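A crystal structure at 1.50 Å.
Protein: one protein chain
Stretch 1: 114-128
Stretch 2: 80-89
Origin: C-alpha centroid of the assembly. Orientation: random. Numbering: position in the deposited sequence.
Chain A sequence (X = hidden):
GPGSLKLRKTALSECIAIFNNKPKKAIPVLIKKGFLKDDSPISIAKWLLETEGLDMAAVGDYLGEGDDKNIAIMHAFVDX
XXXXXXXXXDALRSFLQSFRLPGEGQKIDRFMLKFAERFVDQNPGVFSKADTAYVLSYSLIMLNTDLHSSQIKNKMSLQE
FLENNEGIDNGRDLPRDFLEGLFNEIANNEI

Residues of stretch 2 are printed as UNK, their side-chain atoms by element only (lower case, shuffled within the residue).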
# COMPACT_ATOMS: atom_id res chain seq x y z
N LYS A 114 -1.37 8.11 4.88
CA LYS A 114 -2.26 8.41 3.77
C LYS A 114 -3.32 7.32 3.60
O LYS A 114 -4.48 7.61 3.35
CB LYS A 114 -1.48 8.59 2.47
CG LYS A 114 -2.33 8.93 1.27
CD LYS A 114 -3.05 10.27 1.38
CE LYS A 114 -3.89 10.51 0.13
NZ LYS A 114 -4.77 11.70 0.21
N PHE A 115 -2.91 6.06 3.73
CA PHE A 115 -3.86 4.95 3.74
C PHE A 115 -4.94 5.17 4.80
O PHE A 115 -6.13 5.06 4.51
CB PHE A 115 -3.16 3.62 3.98
CG PHE A 115 -4.10 2.50 4.31
CD1 PHE A 115 -4.77 1.84 3.29
CD2 PHE A 115 -4.35 2.14 5.62
CE1 PHE A 115 -5.66 0.84 3.58
CE2 PHE A 115 -5.26 1.13 5.92
CZ PHE A 115 -5.91 0.48 4.88
N ALA A 116 -4.51 5.48 6.02
CA ALA A 116 -5.44 5.66 7.14
C ALA A 116 -6.41 6.80 6.85
O ALA A 116 -7.61 6.67 7.10
CB ALA A 116 -4.68 5.93 8.43
N GLU A 117 -5.90 7.90 6.32
CA GLU A 117 -6.74 9.04 6.00
C GLU A 117 -7.79 8.69 4.95
O GLU A 117 -8.96 9.06 5.09
CB GLU A 117 -5.89 10.23 5.57
CG GLU A 117 -5.14 10.85 6.74
CD GLU A 117 -4.03 11.80 6.33
OE1 GLU A 117 -3.75 11.91 5.12
OE2 GLU A 117 -3.42 12.42 7.23
N ARG A 118 -7.38 7.97 3.91
CA ARG A 118 -8.29 7.55 2.84
C ARG A 118 -9.31 6.59 3.40
O ARG A 118 -10.51 6.71 3.11
CB ARG A 118 -7.50 6.91 1.70
CG ARG A 118 -8.32 6.38 0.52
CD ARG A 118 -8.86 7.51 -0.31
NE ARG A 118 -9.56 7.03 -1.51
CZ ARG A 118 -10.30 7.81 -2.29
NH1 ARG A 118 -10.44 9.10 -2.03
NH2 ARG A 118 -10.90 7.28 -3.36
N PHE A 119 -8.86 5.63 4.20
CA PHE A 119 -9.80 4.66 4.75
C PHE A 119 -10.88 5.33 5.59
O PHE A 119 -12.07 5.02 5.45
CB PHE A 119 -9.09 3.59 5.60
CG PHE A 119 -10.04 2.55 6.13
CD1 PHE A 119 -10.42 1.48 5.34
CD2 PHE A 119 -10.63 2.72 7.37
CE1 PHE A 119 -11.33 0.55 5.81
CE2 PHE A 119 -11.55 1.79 7.84
CZ PHE A 119 -11.89 0.71 7.06
N VAL A 120 -10.49 6.26 6.45
CA VAL A 120 -11.50 6.90 7.30
C VAL A 120 -12.40 7.84 6.50
O VAL A 120 -13.58 7.97 6.81
CB VAL A 120 -10.91 7.60 8.54
CG1 VAL A 120 -10.19 6.60 9.43
CG2 VAL A 120 -10.03 8.78 8.18
N ASP A 121 -11.85 8.47 5.46
CA ASP A 121 -12.64 9.38 4.62
C ASP A 121 -13.77 8.64 3.94
O ASP A 121 -14.89 9.16 3.81
CB ASP A 121 -11.75 10.05 3.56
CG ASP A 121 -12.49 11.12 2.76
OD1 ASP A 121 -13.18 11.96 3.38
OD2 ASP A 121 -12.35 11.12 1.53
N GLN A 122 -13.49 7.41 3.52
CA GLN A 122 -14.44 6.61 2.77
C GLN A 122 -15.31 5.73 3.65
O GLN A 122 -16.28 5.15 3.18
CB GLN A 122 -13.69 5.75 1.77
CG GLN A 122 -12.96 6.58 0.75
CD GLN A 122 -12.43 5.72 -0.36
OE1 GLN A 122 -11.62 4.84 -0.12
NE2 GLN A 122 -12.91 5.95 -1.58
N ASN A 123 -14.94 5.61 4.92
CA ASN A 123 -15.71 4.83 5.87
C ASN A 123 -15.97 5.63 7.13
O ASN A 123 -15.47 5.30 8.21
CB ASN A 123 -14.98 3.53 6.19
CG ASN A 123 -14.86 2.64 4.99
OD1 ASN A 123 -15.83 1.99 4.58
ND2 ASN A 123 -13.68 2.61 4.39
N PRO A 124 -16.76 6.71 7.00
CA PRO A 124 -17.06 7.53 8.17
C PRO A 124 -17.77 6.72 9.24
O PRO A 124 -18.55 5.82 8.93
CB PRO A 124 -17.98 8.63 7.60
CG PRO A 124 -18.56 8.06 6.36
CD PRO A 124 -17.52 7.13 5.81
N GLY A 125 -17.46 7.01 10.50
CA GLY A 125 -18.11 6.31 11.60
C GLY A 125 -17.54 4.95 11.99
O GLY A 125 -18.00 4.36 12.96
N VAL A 126 -16.56 4.42 11.25
CA VAL A 126 -15.87 3.22 11.71
C VAL A 126 -14.98 3.63 12.87
O VAL A 126 -15.11 3.12 13.99
CB VAL A 126 -15.05 2.53 10.60
CG1 VAL A 126 -14.23 1.38 11.18
CG2 VAL A 126 -15.96 2.02 9.51
N PHE A 127 -14.06 4.55 12.59
CA PHE A 127 -13.19 5.12 13.60
C PHE A 127 -13.43 6.62 13.65
O PHE A 127 -13.65 7.25 12.61
CB PHE A 127 -11.72 4.88 13.27
CG PHE A 127 -11.37 3.43 13.06
CD1 PHE A 127 -11.46 2.52 14.10
CD2 PHE A 127 -10.92 2.99 11.82
CE1 PHE A 127 -11.13 1.18 13.90
CE2 PHE A 127 -10.59 1.66 11.61
CZ PHE A 127 -10.69 0.76 12.66
N SER A 128 -13.34 7.20 14.84
CA SER A 128 -13.47 8.64 15.01
C SER A 128 -12.23 9.41 14.51
O SER A 128 -12.34 10.58 14.12
CB SER A 128 -13.73 8.96 16.48
OG SER A 128 -12.74 8.39 17.31
N UNK A 80 -6.65 6.74 -5.67
CA UNK A 80 -7.30 5.90 -6.69
C UNK A 80 -8.01 4.68 -6.11
O UNK A 80 -8.84 4.07 -6.78
o UNK A 80 -7.08 8.45 -9.35
o UNK A 80 -7.56 6.46 -10.15
c UNK A 80 -5.78 6.61 -8.59
c UNK A 80 -6.29 5.46 -7.74
c UNK A 80 -6.89 7.22 -9.43
N UNK A 81 -7.70 4.32 -4.87
CA UNK A 81 -8.32 3.16 -4.24
C UNK A 81 -9.71 3.50 -3.74
O UNK A 81 -9.95 4.60 -3.22
c UNK A 81 -6.25 1.91 -3.50
c UNK A 81 -5.14 2.61 -3.96
c UNK A 81 -7.47 2.65 -3.07
c UNK A 81 -5.07 -0.15 -3.86
c UNK A 81 -6.20 0.52 -3.45
c UNK A 81 -3.97 0.56 -4.31
c UNK A 81 -4.01 1.94 -4.36
N UNK A 82 -10.62 2.54 -3.89
CA UNK A 82 -11.94 2.65 -3.30
C UNK A 82 -12.03 1.66 -2.15
O UNK A 82 -12.19 0.46 -2.37
c UNK A 82 -13.03 2.36 -4.34
o UNK A 82 -15.39 2.50 -4.62
o UNK A 82 -14.56 3.12 -2.67
c UNK A 82 -14.42 2.68 -3.84
N UNK A 83 -11.92 2.17 -0.93
CA UNK A 83 -12.03 1.36 0.28
C UNK A 83 -13.44 1.40 0.88
O UNK A 83 -13.66 0.86 1.96
c UNK A 83 -7.69 0.74 -0.04
c UNK A 83 -6.91 1.85 0.20
c UNK A 83 -8.81 2.96 1.18
c UNK A 83 -9.60 1.85 0.93
c UNK A 83 -11.05 1.85 1.36
c UNK A 83 -7.47 2.96 0.81
c UNK A 83 -9.02 0.74 0.33
N UNK A 84 -14.39 2.02 0.18
CA UNK A 84 -15.73 2.19 0.75
C UNK A 84 -16.37 0.84 1.07
O UNK A 84 -16.46 -0.04 0.22
c UNK A 84 -16.65 2.98 -0.21
o UNK A 84 -16.02 4.23 -0.55
c UNK A 84 -17.99 3.27 0.46
N UNK A 85 -16.79 0.66 2.33
CA UNK A 85 -17.47 -0.56 2.77
C UNK A 85 -16.58 -1.75 3.10
O UNK A 85 -17.09 -2.80 3.51
N UNK A 86 -15.28 -1.62 2.90
CA UNK A 86 -14.33 -2.71 3.20
C UNK A 86 -13.96 -2.70 4.66
O UNK A 86 -13.89 -1.63 5.27
c UNK A 86 -11.93 -2.79 -1.52
c UNK A 86 -13.04 -2.52 2.42
c UNK A 86 -13.16 -2.70 0.93
s UNK A 86 -11.51 -2.64 0.21
N UNK A 87 -13.66 -3.87 5.22
CA UNK A 87 -12.99 -3.91 6.52
C UNK A 87 -11.60 -3.30 6.36
O UNK A 87 -11.06 -3.25 5.25
c UNK A 87 -12.87 -5.32 7.06
o UNK A 87 -11.84 -6.04 6.41
N UNK A 88 -11.02 -2.83 7.46
CA UNK A 88 -9.67 -2.28 7.37
C UNK A 88 -8.68 -3.33 6.87
O UNK A 88 -7.72 -2.99 6.16
c UNK A 88 -9.21 -1.63 8.69
c UNK A 88 -7.46 -0.05 9.69
c UNK A 88 -9.07 -2.66 9.80
c UNK A 88 -7.89 -0.87 8.49
N UNK A 89 -8.92 -4.61 7.18
CA UNK A 89 -8.06 -5.68 6.67
C UNK A 89 -8.19 -5.84 5.15
O UNK A 89 -7.19 -5.97 4.45
c UNK A 89 -7.83 -6.93 8.82
c UNK A 89 -8.33 -7.02 7.39
c UNK A 89 -7.68 -8.20 6.66

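Position 80 carries three side-chain carbons in a row, the third bearing two oxygens; the nearest of these atoms, CB, stays 6.6 Å from Arg 118 NH2. A carboxylate one methylene longer than aspartate makes this Glu 80, its CA-to-CB bond pointing away from stretch 1.

At position 81 one carbon leads to a ring of six carbons without a hydroxyl, and the end of the side chain leads away from stretch 1: Phe 81. Its backbone does the work: Arg 118 NE and NH2 both donate to Phe 81 O, at 3.0 and 2.8 Å, and the oxygen lies near the guanidinium plane.

Position 82 has two carbons, the second with two oxygens, and its end comes near Gln 122, which identifies Asp 82. One carboxylate oxygen, OD1, accepts from the backbone N of position 84 at 3.1 Å, bracing the loop internally.

Position 83 again shows one carbon and a six-carbon ring with no oxygen, its face met by the edge of Phe 115: Phe 83. Pointing toward the helix with chi1 at -58° (m), it loses 108 Å² to stretch 1, the most of any residue here. The two ring centroids are 5.2 Å apart and the planes at 67°; Arg 118 CG lies 3.5 Å from Phe 83 CD2. Phe 83 N donates to Gln 122 OE1 (2.8 Å, 162°).

At position 84 the first carbon carries one carbon and one oxygen, the latter near Gln 122 CB: Thr 84. Its OG1 donates to Asp 82 OD1 at 2.8 Å.

Position 85 has no side-chain atoms, and its N donates to Asn 123 OD1 at 2.8 Å: Gly 85. Its phi of 81° favours glycine.

Position 86 has an unbranched run of two carbons, sulfur and carbon, its end leading away from stretch 1, so Met 86. Met 86 O lies 3.4 Å from Phe 119 CE1, near the ring plane.

Position 87, one carbon and one oxygen directed away, is Ser 87, an N-cap residue.

Position 88 has four carbons forked at the first, with one two-carbon arm; the first carbon sits over the Phe 119 face. This is Ile 88, its CB 4.3 Å from that ring's centroid and its CD1 4.1 Å from Phe 127 CE2.

Position 89, one carbon carrying two others, directed away and untouched, is Val 89.

The contact joins an apolar cluster to a polar clamp. Phe 115 and Phe 119 pack against Phe 83 and Ile 88, while Arg 118, Gln 122 and Asn 123 bind loop backbone. Asn 123 ND2 also donates to Phe 83 O (3.0 Å, 169°), so its amide grips both ends of the Phe 83–Gly 85 segment within the type II turn.

Stretch 2 (80-89) EFDFTGMSIV
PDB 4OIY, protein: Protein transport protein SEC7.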